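Local coordinates for putative thiosulfate sulfurtransferase YNJE (Escherichia coli, PDB 2WLR), which catalyses transfer of sulfur from thiosulfate to cyanide, giving thiocyanate and sulfite, as a periplasmic monomer built from rhodanese repeats, at residues A29-W34 against M340-D345; A215-A220 against V231-G236; D332-D337 against F375-A380. One frame throughout, in Å; residues are numbered along the deposited sequence.

Contact 1: A29-W34 against M340-D345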
ATOM      1  N   ALA A  29       5.403 -10.007   2.334  1.00  7.14           N
ATOM      2  CA  ALA A  29       4.631 -10.668   1.323  1.00  6.06           C
ATOM      3  C   ALA A  29       4.013 -11.936   1.866  1.00  6.69           C
ATOM      4  O   ALA A  29       2.845 -12.217   1.636  1.00  6.69           O
ATOM      5  CB  ALA A  29       5.485 -10.995   0.138  1.00  5.92           C
ATOM      6  N   PHE A  30       4.800 -12.680   2.631  1.00  6.52           N
ATOM      7  CA  PHE A  30       4.331 -13.964   3.170  1.00  6.85           C
ATOM      8  C   PHE A  30       3.410 -13.729   4.362  1.00  6.62           C
ATOM      9  O   PHE A  30       2.393 -14.394   4.507  1.00  7.89           O
ATOM     10  CB  PHE A  30       5.503 -14.892   3.477  1.00  7.86           C
ATOM     11  CG  PHE A  30       6.421 -15.110   2.302  1.00  8.89           C
ATOM     12  CD1 PHE A  30       5.914 -15.522   1.092  1.00  9.68           C
ATOM     13  CD2 PHE A  30       7.759 -14.832   2.403  1.00 15.31           C
ATOM     14  CE1 PHE A  30       6.734 -15.694  -0.012  1.00 10.36           C
ATOM     15  CE2 PHE A  30       8.598 -15.018   1.311  1.00 17.41           C
ATOM     16  CZ  PHE A  30       8.079 -15.440   0.107  1.00 14.81           C
ATOM     17  N   TYR A  31       3.756 -12.800   5.211  1.00  6.29           N
ATOM     18  CA  TYR A  31       2.866 -12.384   6.292  1.00  6.25           C
ATOM     19  C   TYR A  31       1.498 -11.995   5.727  1.00  7.36           C
ATOM     20  O   TYR A  31       0.475 -12.346   6.282  1.00  7.84           O
ATOM     21  CB  TYR A  31       3.494 -11.201   7.042  1.00  6.76           C
ATOM     22  CG  TYR A  31       2.665 -10.593   8.142  1.00  6.23           C
ATOM     23  CD1 TYR A  31       2.630 -11.110   9.407  1.00  6.27           C
ATOM     24  CD2 TYR A  31       1.912  -9.478   7.892  1.00  6.95           C
ATOM     25  CE1 TYR A  31       1.907 -10.542  10.408  1.00  6.27           C
ATOM     26  CE2 TYR A  31       1.154  -8.894   8.907  1.00  6.54           C
ATOM     27  CZ  TYR A  31       1.166  -9.434  10.141  1.00  6.73           C
ATOM     28  OH  TYR A  31       0.414  -8.866  11.163  1.00  8.49           O
ATOM     29  N   ASN A  32       1.492 -11.249   4.624  1.00  6.83           N
ATOM     30  CA  ASN A  32       0.245 -10.767   4.036  1.00  6.61           C
ATOM     31  C   ASN A  32      -0.644 -11.881   3.486  1.00  7.38           C
ATOM     32  O   ASN A  32      -1.851 -11.699   3.321  1.00  8.29           O
ATOM     33  CB  ASN A  32       0.505  -9.755   2.922  1.00  7.27           C
ATOM     34  CG  ASN A  32       1.095  -8.448   3.408  1.00  8.45           C
ATOM     35  OD1 ASN A  32       0.987  -8.093   4.590  1.00  8.40           O
ATOM     36  ND2 ASN A  32       1.611  -7.671   2.467  1.00  9.60           N
ATOM     37  N   GLY A  33      -0.037 -13.004   3.117  1.00  6.83           N
ATOM     38  CA  GLY A  33      -0.809 -14.113   2.555  1.00  5.65           C
ATOM     39  C   GLY A  33      -0.190 -14.848   1.392  1.00  6.15           C
ATOM     40  O   GLY A  33      -0.652 -15.937   1.076  1.00  7.97           O
ATOM     41  N   TRP A  34       0.834 -14.328   0.747  1.00  5.93           N
ATOM     42  CA  TRP A  34       1.458 -15.068  -0.349  1.00  6.27           C
ATOM     43  C   TRP A  34       2.038 -16.361   0.215  1.00  7.88           C
ATOM     44  O   TRP A  34       2.797 -16.360   1.160  1.00  8.68           O
ATOM     45  CB  TRP A  34       2.555 -14.282  -1.008  1.00  6.80           C
ATOM     46  CG  TRP A  34       2.030 -13.167  -1.826  1.00  7.22           C
ATOM     47  CD1 TRP A  34       2.000 -11.839  -1.486  1.00  7.12           C
ATOM     48  CD2 TRP A  34       1.427 -13.254  -3.124  1.00  8.50           C
ATOM     49  NE1 TRP A  34       1.411 -11.130  -2.458  1.00  6.93           N
ATOM     50  CE2 TRP A  34       1.094 -11.947  -3.509  1.00  7.80           C
ATOM     51  CE3 TRP A  34       1.175 -14.300  -4.016  1.00  8.61           C
ATOM     52  CZ2 TRP A  34       0.484 -11.651  -4.726  1.00  9.11           C
ATOM     53  CZ3 TRP A  34       0.569 -14.016  -5.203  1.00  8.40           C
ATOM     54  CH2 TRP A  34       0.267 -12.699  -5.583  1.00  9.18           C
HETATM   55  N   MSE A 340       4.174  -2.171   2.149  1.00  7.37           N
HETATM   56  CA  MSE A 340       3.030  -1.738   2.939  1.00  7.81           C
HETATM   57  C   MSE A 340       3.127  -2.267   4.343  1.00  7.71           C
HETATM   58  O   MSE A 340       3.278  -3.489   4.572  1.00  6.99           O
HETATM   59  CB  MSE A 340       1.708  -2.212   2.298  1.00  8.29           C
HETATM   60  CG  MSE A 340       0.473  -1.627   2.980  1.00  8.73           C
HETATM   61 SE   MSE A 340      -1.138  -2.589   2.616  1.00 12.56          SE
HETATM   62  CE  MSE A 340      -0.738  -4.118   3.718  1.00 16.11           C
ATOM     63  N   ARG A 341       2.976  -1.372   5.335  1.00  8.01           N
ATOM     64  CA  ARG A 341       2.901  -1.774   6.746  1.00  9.68           C
ATOM     65  C   ARG A 341       1.719  -2.692   7.002  1.00  8.44           C
ATOM     66  O   ARG A 341       0.760  -2.698   6.225  1.00  8.86           O
ATOM     67  CB  ARG A 341       2.760  -0.557   7.650  1.00 11.11           C
ATOM     68  CG  ARG A 341       4.019   0.245   7.767  1.00 14.60           C
ATOM     69  CD  ARG A 341       3.751   1.439   8.662  1.00 18.18           C
ATOM     70  NE  ARG A 341       3.616   1.042  10.053  1.00 18.58           N
ATOM     71  CZ  ARG A 341       3.097   1.795  11.012  1.00 18.65           C
ATOM     72  NH1 ARG A 341       2.618   3.009  10.743  1.00 18.34           N
ATOM     73  NH2 ARG A 341       3.063   1.334  12.255  1.00 20.50           N
ATOM     74  N   SER A 342       1.772  -3.457   8.089  1.00  8.11           N
ATOM     75  CA  SER A 342       0.709  -4.421   8.365  1.00  9.23           C
ATOM     76  C   SER A 342      -0.672  -3.783   8.419  1.00  9.33           C
ATOM     77  O   SER A 342      -0.851  -2.666   8.936  1.00  9.53           O
ATOM     78  CB  SER A 342       1.000  -5.211   9.627  1.00 10.07           C
ATOM     79  OG  SER A 342       0.325  -4.733  10.735  1.00 15.97           O
ATOM     80  N   ALA A 343      -1.653  -4.542   7.951  1.00  9.72           N
ATOM     81  CA  ALA A 343      -3.025  -4.083   7.928  1.00  9.33           C
ATOM     82  C   ALA A 343      -3.493  -3.735   9.324  1.00  9.06           C
ATOM     83  O   ALA A 343      -4.207  -2.758   9.494  1.00  9.25           O
ATOM     84  CB  ALA A 343      -3.909  -5.146   7.364  1.00  9.87           C
ATOM     85  N   ASP A 344      -3.056  -4.505  10.327  1.00  8.75           N
ATOM     86  CA  ASP A 344      -3.483  -4.231  11.700  1.00  9.72           C
ATOM     87  C   ASP A 344      -2.994  -2.847  12.109  1.00  9.41           C
ATOM     88  O   ASP A 344      -3.679  -2.112  12.797  1.00 10.35           O
ATOM     89  CB  ASP A 344      -2.915  -5.295  12.661  1.00 10.31           C
ATOM     90  CG  ASP A 344      -3.693  -6.598  12.650  1.00 16.75           C
ATOM     91  OD1 ASP A 344      -4.780  -6.694  12.044  1.00 20.54           O
ATOM     92  OD2 ASP A 344      -3.194  -7.554  13.282  1.00 20.47           O
ATOM     93  N   ASP A 345      -1.768  -2.504  11.736  1.00 10.33           N
ATOM     94  CA  ASP A 345      -1.200  -1.235  12.135  1.00 10.06           C
ATOM     95  C   ASP A 345      -1.885  -0.060  11.419  1.00  9.17           C
ATOM     96  O   ASP A 345      -2.204   0.939  12.035  1.00  9.98           O
ATOM     97  CB  ASP A 345       0.297  -1.238  11.888  1.00 10.97           C
ATOM     98  CG  ASP A 345       1.024  -2.302  12.709  1.00 14.35           C
ATOM     99  OD1 ASP A 345       0.408  -2.885  13.637  1.00 16.51           O
ATOM    100  OD2 ASP A 345       2.209  -2.558  12.400  1.00 18.01           O
TER
HETATM  101  O   HOH W   1      -2.010  -7.305  10.080  1.00 14.02           O
HETATM  102  O   HOH W   2       2.191  -5.930   5.770  1.00  7.25           O
HETATM  103  O   HOH W   3       3.606  -5.500   2.723  1.00  8.01           O
HETATM  104  O   HOH W   4      -0.999  -7.014   6.393  1.00 11.85           O

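Contact 2: A215-A220 against V231-G236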
ATOM      1  N   ALA A 215       2.994   6.938  -7.520  1.00  9.64           N
ATOM      2  CA  ALA A 215       2.795   7.167  -8.947  1.00  9.28           C
ATOM      3  C   ALA A 215       2.043   6.014  -9.585  1.00  8.96           C
ATOM      4  O   ALA A 215       1.103   6.229 -10.377  1.00  8.95           O
ATOM      5  CB  ALA A 215       4.138   7.417  -9.652  1.00 11.22           C
ATOM      6  N   ALA A 216       2.478   4.793  -9.277  1.00  8.89           N
ATOM      7  CA  ALA A 216       1.811   3.597  -9.751  1.00  9.03           C
ATOM      8  C   ALA A 216       0.369   3.520  -9.231  1.00  8.16           C
ATOM      9  O   ALA A 216      -0.552   3.141  -9.965  1.00  9.27           O
ATOM     10  CB  ALA A 216       2.592   2.368  -9.347  1.00  9.68           C
ATOM     11  N   ALA A 217       0.162   3.905  -7.972  1.00  7.86           N
ATOM     12  CA  ALA A 217      -1.131   3.833  -7.368  1.00  7.38           C
ATOM     13  C   ALA A 217      -2.124   4.782  -8.011  1.00  6.47           C
ATOM     14  O   ALA A 217      -3.309   4.485  -8.142  1.00  7.65           O
ATOM     15  CB  ALA A 217      -1.069   4.108  -5.854  1.00  7.47           C
ATOM     16  N   ARG A 218      -1.637   5.956  -8.381  1.00  6.79           N
ATOM     17  CA  ARG A 218      -2.486   6.938  -9.040  1.00  6.76           C
ATOM     18  C   ARG A 218      -3.023   6.391 -10.334  1.00  7.25           C
ATOM     19  O   ARG A 218      -4.229   6.472 -10.602  1.00  8.29           O
ATOM     20  CB  ARG A 218      -1.688   8.230  -9.239  1.00  7.59           C
ATOM     21  CG  ARG A 218      -2.412   9.291 -10.076  1.00  8.08           C
ATOM     22  CD  ARG A 218      -3.682   9.786  -9.444  1.00  8.59           C
ATOM     23  NE  ARG A 218      -4.079  11.065 -10.040  1.00  9.14           N
ATOM     24  CZ  ARG A 218      -5.219  11.712  -9.806  1.00  9.29           C
ATOM     25  NH1 ARG A 218      -6.159  11.197  -9.035  1.00 10.34           N
ATOM     26  NH2 ARG A 218      -5.434  12.893 -10.419  1.00  9.86           N
ATOM     27  N   VAL A 219      -2.121   5.844 -11.155  1.00  7.43           N
ATOM     28  CA  VAL A 219      -2.530   5.246 -12.422  1.00  8.23           C
ATOM     29  C   VAL A 219      -3.466   4.076 -12.138  1.00  7.22           C
ATOM     30  O   VAL A 219      -4.490   3.913 -12.791  1.00  8.20           O
ATOM     31  CB  VAL A 219      -1.327   4.797 -13.241  1.00  7.66           C
ATOM     32  CG1 VAL A 219      -1.747   4.097 -14.531  1.00  9.69           C
ATOM     33  CG2 VAL A 219      -0.435   5.989 -13.577  1.00  9.58           C
ATOM     34  N   ALA A 220      -3.136   3.254 -11.147  1.00  7.17           N
ATOM     35  CA  ALA A 220      -3.945   2.102 -10.847  1.00  7.13           C
ATOM     36  C   ALA A 220      -5.356   2.448 -10.475  1.00  8.30           C
ATOM     37  O   ALA A 220      -6.297   1.790 -10.935  1.00  8.01           O
ATOM     38  CB  ALA A 220      -3.289   1.275  -9.706  1.00  7.26           C
ATOM     39  N   VAL A 231      -6.221  -5.025 -11.321  1.00  8.91           N
ATOM     40  CA  VAL A 231      -5.121  -4.086 -11.245  1.00  8.91           C
ATOM     41  C   VAL A 231      -4.383  -4.369  -9.927  1.00  8.23           C
ATOM     42  O   VAL A 231      -4.999  -4.443  -8.847  1.00  8.68           O
ATOM     43  CB  VAL A 231      -5.567  -2.617 -11.286  1.00  7.93           C
ATOM     44  CG1 VAL A 231      -4.373  -1.701 -11.217  1.00  9.77           C
ATOM     45  CG2 VAL A 231      -6.381  -2.311 -12.553  1.00 10.78           C
ATOM     46  N   ARG A 232      -3.077  -4.475 -10.034  1.00  7.93           N
ATOM     47  CA  ARG A 232      -2.191  -4.834  -8.939  1.00  8.48           C
ATOM     48  C   ARG A 232      -1.006  -3.897  -8.900  1.00  8.66           C
ATOM     49  O   ARG A 232      -0.686  -3.217  -9.892  1.00  9.18           O
ATOM     50  CB  ARG A 232      -1.705  -6.261  -9.104  1.00  8.43           C
ATOM     51  CG  ARG A 232      -2.830  -7.212  -9.337  1.00  8.78           C
ATOM     52  CD  ARG A 232      -2.394  -8.629  -9.250  1.00 10.74           C
ATOM     53  NE  ARG A 232      -3.382  -9.539  -9.780  1.00 10.68           N
ATOM     54  CZ  ARG A 232      -3.312 -10.858  -9.644  1.00 13.13           C
ATOM     55  NH1 ARG A 232      -2.361 -11.412  -8.907  1.00 12.79           N
ATOM     56  NH2 ARG A 232      -4.215 -11.613 -10.252  1.00 13.84           N
ATOM     57  N   LEU A 233      -0.357  -3.850  -7.738  1.00  8.55           N
ATOM     58  CA  LEU A 233       0.853  -3.041  -7.536  1.00  8.53           C
ATOM     59  C   LEU A 233       1.963  -3.945  -7.117  1.00  8.80           C
ATOM     60  O   LEU A 233       1.760  -4.888  -6.368  1.00  9.82           O
ATOM     61  CB  LEU A 233       0.691  -2.058  -6.384  1.00 10.30           C
ATOM     62  CG  LEU A 233      -0.306  -0.928  -6.541  1.00 12.61           C
ATOM     63  CD1 LEU A 233      -0.318  -0.072  -5.246  1.00 14.39           C
ATOM     64  CD2 LEU A 233       0.004  -0.082  -7.775  1.00 16.01           C
ATOM     65  N   LEU A 234       3.169  -3.608  -7.532  1.00  8.38           N
ATOM     66  CA  LEU A 234       4.353  -4.173  -6.890  1.00  8.41           C
ATOM     67  C   LEU A 234       4.608  -3.482  -5.558  1.00  9.33           C
ATOM     68  O   LEU A 234       4.928  -2.314  -5.507  1.00  9.13           O
ATOM     69  CB  LEU A 234       5.589  -4.047  -7.784  1.00  9.28           C
ATOM     70  CG  LEU A 234       6.933  -4.509  -7.225  1.00  8.94           C
ATOM     71  CD1 LEU A 234       6.897  -5.994  -6.803  1.00 10.97           C
ATOM     72  CD2 LEU A 234       8.053  -4.290  -8.232  1.00 10.84           C
ATOM     73  N   ASP A 235       4.497  -4.245  -4.484  1.00  9.34           N
ATOM     74  CA  ASP A 235       4.594  -3.720  -3.114  1.00  9.37           C
ATOM     75  C   ASP A 235       6.011  -3.189  -2.932  1.00  9.16           C
ATOM     76  O   ASP A 235       6.969  -3.922  -3.168  1.00 10.24           O
ATOM     77  CB  ASP A 235       4.303  -4.876  -2.159  1.00  9.99           C
ATOM     78  CG  ASP A 235       4.062  -4.447  -0.720  1.00  9.31           C
ATOM     79  OD1 ASP A 235       3.910  -3.249  -0.441  1.00 11.51           O
ATOM     80  OD2 ASP A 235       4.057  -5.379   0.109  1.00 10.91           O
ATOM     81  N   GLY A 236       6.132  -1.912  -2.575  1.00  8.99           N
ATOM     82  CA  GLY A 236       7.425  -1.305  -2.364  1.00  9.01           C
ATOM     83  C   GLY A 236       8.074  -0.759  -3.622  1.00 10.29           C
ATOM     84  O   GLY A 236       9.110  -0.071  -3.558  1.00 13.13           O
TER

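Contact 3: D332-D337 against F375-A380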
ATOM      1  N   ASP A 332       4.496   6.787   6.946  1.00 11.75           N
ATOM      2  CA  ASP A 332       3.563   6.203   7.905  1.00 11.46           C
ATOM      3  C   ASP A 332       2.917   4.952   7.390  1.00 10.97           C
ATOM      4  O   ASP A 332       2.279   4.256   8.138  1.00 10.09           O
ATOM      5  CB  ASP A 332       2.465   7.198   8.322  1.00 10.78           C
ATOM      6  CG  ASP A 332       3.007   8.456   8.979  1.00 14.11           C
ATOM      7  OD1 ASP A 332       4.068   8.353   9.613  1.00 18.36           O
ATOM      8  OD2 ASP A 332       2.366   9.545   8.885  1.00 14.08           O
ATOM      9  N   PHE A 333       3.034   4.703   6.092  1.00 10.24           N
ATOM     10  CA  PHE A 333       2.434   3.524   5.502  1.00  9.68           C
ATOM     11  C   PHE A 333       3.437   2.452   5.111  1.00  9.69           C
ATOM     12  O   PHE A 333       3.010   1.409   4.578  1.00  9.46           O
ATOM     13  CB  PHE A 333       1.623   3.970   4.306  1.00  9.79           C
ATOM     14  CG  PHE A 333       0.375   4.683   4.703  1.00  9.66           C
ATOM     15  CD1 PHE A 333      -0.777   3.965   5.005  1.00 12.61           C
ATOM     16  CD2 PHE A 333       0.356   6.060   4.788  1.00 10.68           C
ATOM     17  CE1 PHE A 333      -1.930   4.638   5.412  1.00 11.98           C
ATOM     18  CE2 PHE A 333      -0.822   6.720   5.187  1.00 10.72           C
ATOM     19  CZ  PHE A 333      -1.939   5.989   5.483  1.00 10.82           C
ATOM     20  N   HIS A 334       4.737   2.684   5.368  1.00  9.47           N
ATOM     21  CA  HIS A 334       5.787   1.821   4.804  1.00  9.71           C
ATOM     22  C   HIS A 334       6.613   1.174   5.891  1.00  9.65           C
ATOM     23  O   HIS A 334       6.858   1.772   6.934  1.00 10.13           O
ATOM     24  CB  HIS A 334       6.758   2.606   3.946  1.00  9.99           C
ATOM     25  CG  HIS A 334       6.156   3.255   2.742  1.00  9.27           C
ATOM     26  ND1 HIS A 334       6.770   4.295   2.092  1.00 11.12           N
ATOM     27  CD2 HIS A 334       5.009   3.008   2.075  1.00 10.99           C
ATOM     28  CE1 HIS A 334       6.005   4.689   1.085  1.00 11.90           C
ATOM     29  NE2 HIS A 334       4.939   3.909   1.038  1.00 10.83           N
ATOM     30  N   ASN A 335       6.976  -0.088   5.656  1.00  9.09           N
ATOM     31  CA  ASN A 335       8.016  -0.797   6.384  1.00  8.89           C
ATOM     32  C   ASN A 335       9.391  -0.245   6.025  1.00  9.14           C
ATOM     33  O   ASN A 335       9.523   0.552   5.090  1.00  9.24           O
ATOM     34  CB  ASN A 335       7.947  -2.303   6.049  1.00  8.62           C
ATOM     35  CG  ASN A 335       6.688  -2.973   6.542  1.00  8.29           C
ATOM     36  OD1 ASN A 335       6.065  -3.753   5.815  1.00 10.88           O
ATOM     37  ND2 ASN A 335       6.290  -2.665   7.735  1.00  6.38           N
ATOM     38  N   PRO A 336      10.445  -0.729   6.705  1.00  9.20           N
ATOM     39  CA  PRO A 336      11.771  -0.205   6.407  1.00 10.02           C
ATOM     40  C   PRO A 336      12.264  -0.511   5.003  1.00 11.13           C
ATOM     41  O   PRO A 336      13.191   0.137   4.547  1.00 12.59           O
ATOM     42  CB  PRO A 336      12.641  -0.896   7.444  1.00  9.43           C
ATOM     43  CG  PRO A 336      11.742  -1.036   8.627  1.00  9.02           C
ATOM     44  CD  PRO A 336      10.433  -1.448   7.992  1.00 10.38           C
ATOM     45  N   ASP A 337      11.658  -1.493   4.324  1.00 10.01           N
ATOM     46  CA  ASP A 337      11.999  -1.828   2.941  1.00 10.41           C
ATOM     47  C   ASP A 337      11.034  -1.229   1.915  1.00  9.46           C
ATOM     48  O   ASP A 337      11.102  -1.571   0.727  1.00 11.12           O
ATOM     49  CB  ASP A 337      12.068  -3.356   2.770  1.00 10.73           C
ATOM     50  CG  ASP A 337      10.735  -4.043   3.021  1.00 10.88           C
ATOM     51  OD1 ASP A 337       9.742  -3.320   3.296  1.00  9.99           O
ATOM     52  OD2 ASP A 337      10.710  -5.288   2.895  1.00 10.66           O
ATOM     53  N   PHE A 375      -5.806   4.361  -0.998  1.00  6.95           N
ATOM     54  CA  PHE A 375      -6.925   3.642  -1.599  1.00  7.60           C
ATOM     55  C   PHE A 375      -6.524   2.213  -1.945  1.00  6.99           C
ATOM     56  O   PHE A 375      -7.253   1.250  -1.645  1.00  7.39           O
ATOM     57  CB  PHE A 375      -7.399   4.327  -2.866  1.00  8.07           C
ATOM     58  CG  PHE A 375      -8.401   3.541  -3.645  1.00  8.12           C
ATOM     59  CD1 PHE A 375      -7.977   2.649  -4.596  1.00  7.84           C
ATOM     60  CD2 PHE A 375      -9.756   3.721  -3.460  1.00  9.71           C
ATOM     61  CE1 PHE A 375      -8.893   1.918  -5.341  1.00 10.60           C
ATOM     62  CE2 PHE A 375     -10.664   2.975  -4.206  1.00 10.00           C
ATOM     63  CZ  PHE A 375     -10.206   2.083  -5.156  1.00  9.62           C
HETATM   64  N   MSE A 376      -5.387   2.046  -2.621  1.00  7.04           N
HETATM   65  CA  MSE A 376      -4.956   0.691  -2.988  1.00  7.10           C
HETATM   66  C   MSE A 376      -4.701  -0.197  -1.788  1.00  8.20           C
HETATM   67  O   MSE A 376      -5.047  -1.367  -1.814  1.00  7.86           O
HETATM   68  CB  MSE A 376      -3.760   0.721  -3.941  1.00  7.72           C
HETATM   69  CG  MSE A 376      -4.004   1.396  -5.274  1.00  6.30           C
HETATM   70 SE   MSE A 376      -5.335   0.481  -6.372  1.00 11.14          SE
HETATM   71  CE  MSE A 376      -4.208  -1.035  -6.944  1.00 13.27           C
ATOM     72  N   TYR A 377      -4.087   0.339  -0.742  1.00  7.77           N
ATOM     73  CA  TYR A 377      -3.910  -0.433   0.491  1.00  7.98           C
ATOM     74  C   TYR A 377      -5.265  -0.814   1.133  1.00  7.72           C
ATOM     75  O   TYR A 377      -5.486  -1.962   1.455  1.00  7.46           O
ATOM     76  CB  TYR A 377      -3.036   0.316   1.477  1.00  9.04           C
ATOM     77  CG  TYR A 377      -1.610   0.575   1.021  1.00  8.58           C
ATOM     78  CD1 TYR A 377      -1.012  -0.203   0.002  1.00  8.64           C
ATOM     79  CD2 TYR A 377      -0.880   1.624   1.552  1.00  9.63           C
ATOM     80  CE1 TYR A 377       0.273   0.027  -0.415  1.00 10.22           C
ATOM     81  CE2 TYR A 377       0.423   1.841   1.135  1.00  9.93           C
ATOM     82  CZ  TYR A 377       0.976   1.039   0.150  1.00 10.44           C
ATOM     83  OH  TYR A 377       2.273   1.285  -0.261  1.00 10.71           O
ATOM     84  N   ALA A 378      -6.181   0.143   1.269  1.00  7.48           N
ATOM     85  CA  ALA A 378      -7.496  -0.152   1.848  1.00  8.01           C
ATOM     86  C   ALA A 378      -8.262  -1.178   1.030  1.00  8.76           C
ATOM     87  O   ALA A 378      -8.916  -2.028   1.567  1.00  9.25           O
ATOM     88  CB  ALA A 378      -8.314   1.149   1.947  1.00  8.69           C
ATOM     89  N   ARG A 379      -8.148  -1.103  -0.299  1.00  8.23           N
ATOM     90  CA  ARG A 379      -8.740  -2.091  -1.185  1.00  9.56           C
ATOM     91  C   ARG A 379      -8.179  -3.497  -0.897  1.00  8.99           C
ATOM     92  O   ARG A 379      -8.944  -4.461  -0.722  1.00 10.13           O
ATOM     93  CB  ARG A 379      -8.479  -1.681  -2.629  1.00  9.44           C
ATOM     94  CG  ARG A 379      -8.989  -2.668  -3.664  1.00 11.48           C
ATOM     95  CD  ARG A 379      -8.650  -2.191  -5.062  1.00 11.74           C
ATOM     96  NE  ARG A 379      -8.898  -3.164  -6.133  1.00 12.68           N
ATOM     97  CZ  ARG A 379      -7.970  -3.775  -6.863  1.00 11.51           C
ATOM     98  NH1 ARG A 379      -6.673  -3.638  -6.628  1.00 10.62           N
ATOM     99  NH2 ARG A 379      -8.361  -4.608  -7.827  1.00 14.60           N
ATOM    100  N   ALA A 380      -6.848  -3.612  -0.773  1.00  8.70           N
ATOM    101  CA  ALA A 380      -6.177  -4.895  -0.477  1.00  8.69           C
ATOM    102  C   ALA A 380      -6.575  -5.399   0.919  1.00  8.61           C
ATOM    103  O   ALA A 380      -6.670  -6.615   1.180  1.00  9.42           O
ATOM    104  CB  ALA A 380      -4.676  -4.707  -0.577  1.00  9.96           C
TER

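Contact 1: A29-W34 against M340-D345
Tyr-31 reaches from helix 28-32 of the first rhodanese domain to Ser-342 of the third, and it is the outer part of its ring that arrives there. At CB the direction is set: CG lies anti to the backbone N (chi1 176°), which sends the ring across the interface. The ring is stacked with that of His-44. Further out, Tyr-31 CE2 sits 3.8 Å from Ser-342 CB, the methylene approaching obliquely. At the tip, Tyr-31 OH is still 4.0 Å from Ser-342 CB, but its polar partners are different ones: the carbonyl of Ala-48, and a water that donates to Tyr-31 OH at 3.1 Å while accepting from Asp-344 N at 3.0 Å.

What meets here is the end of one helix and the start of another. Gly-33, with positive phi, closes helix 28-32 in a Schellman motif, its N bonded to Phe-30 O while Trp-34 N returns to Ala-29 O. On the other segment, Ser-342 is the N-cap of helix 343-351, and its OG accepts from Asp-345 N at 3.2 Å with an angle of 156°. Putting a glycine in place of Ser-342 would remove CB and OG together, and is likely to leave Asp-345 N without its side-chain cap and a gap beside Tyr-31 CE2.

Asn-32 works through solvent. A water donates to Asn-32 OD1 at 2.9 Å and accepts from Ala-343 N at 3.0 Å, linking the amide to another backbone N-H in the first turn of helix 343-351. A further water accepts from Asn-32 ND2 and lies within hydrogen-bonding distance of Met-340 O. The selenomethionine Met-340 adds a looser touch, its CE methyl 4.4 Å from Asn-32 OD1.

Contact 2: A215-A220 against V231-G236
Ala-220 N donates to Ala-216 O at 2.8 Å, and this helical bond sets two methyls one turn apart on the face that rests against strand 231-234. The chain here completes a beta-alpha-beta crossover of the second rhodanese domain: strand 205-209 leads into helix 213-226, which runs back antiparallel to strand 231-234 (180° between the segment axes, 9.0 Å apart). Leu-233 fills the centre. Its CD2 branch is shared by both turns, 3.9 Å from Ala-216 CB and 4.1 Å from Ala-220 CB, while CD1 reaches towards Ala-217 CB at 4.3 Å. Two residues earlier on the strand, Val-231 holds CG1 anti to the backbone N (chi1 -179°), and that branch lies closely against the helix, 3.5 Å from Ala-220 CB. The neighbouring strand continues the same floor, with Leu-208 touching both Ala-216 and Ala-220, and Met-376 of helix 369-380 also packs on Ala-220. No hydrogen bond crosses between helix and strand. The fit therefore rests on shape: three alanines give the helix a shallow surface, and two branched side chains of the strand fill the distance to it.

Contact 3: D332-D337 against F375-A380
Tyr-377 packs against Phe-333 and His-334 in a small, largely buried contact between a helix and a loop, close to the centre of the chain. Both segments belong to the third rhodanese domain. Helix 369-380 is the link of a beta-alpha-beta unit between strands 360-363 and 386-389, and it follows the turn bearing Cys-365, the residue that carries the persulfide intermediate. The loop of 332-337 runs between strand 319-320 and helix 343-351. Arg-370, which probably binds substrate as in relatives, lies in the first turn of the same helix, and its side chain is about 7 Å from that of Phe-333.

One tyrosine carries the helix side. With CG anti to the carbonyl carbon and beside the backbone N (chi1 -63°), the ring of Tyr-377 presents its CD2-CE2 edge to the phenylalanine. Phe-333 CB lies near the plane of that ring, 4.0 Å from Tyr-377 CE2. The two side chains cross obliquely rather than stacking, and Phe-333 CD1 comes within 4.2 Å of Tyr-377 CD2. Beyond the tyrosine, the phenylalanine is packed on Ile-346 and Met-349 of helix 343-351, which makes it the middle layer between two helices.

The polar end behaves differently. His-334 and Tyr-377 approach at about a right angle, yet they do not bond to each other. Instead, Glu-373, one turn earlier on the helix, takes both: its OE2 hydrogen-bonds to His-334 NE2 and, weakly, to Tyr-377 OH. The carboxylate probably restrains the rotation of the imidazole and may polarise it. The tyrosine hydroxyl is left at the edge of the histidine ring, near its plane, with Tyr-377 OH 4.0 Å from His-334 NE2 and equally far from His-334 CD2.

The three contacts illustrate how chemistry follows position. Contact 2 lies wholly inside one crossover of the second rhodanese domain, is buried throughout and joins its segments by apolar side-chain packing. Contact 3, also mostly buried, ties a loop to a helix within the third domain and adds a polar side, where His-334 and Tyr-377 share Glu-373. Contact 1 spans the first and third domains; four of its five touching residues are buried, Asp-344 is exposed, and waters carry the polar links across. They are physically continuous: Arg-341 N lies 2.9 Å from Phe-333 O, Met-340 N lies 2.8 Å from Asp-235 OD1, and Arg-379 of contact 3 reaches the carbonyl of Val-231.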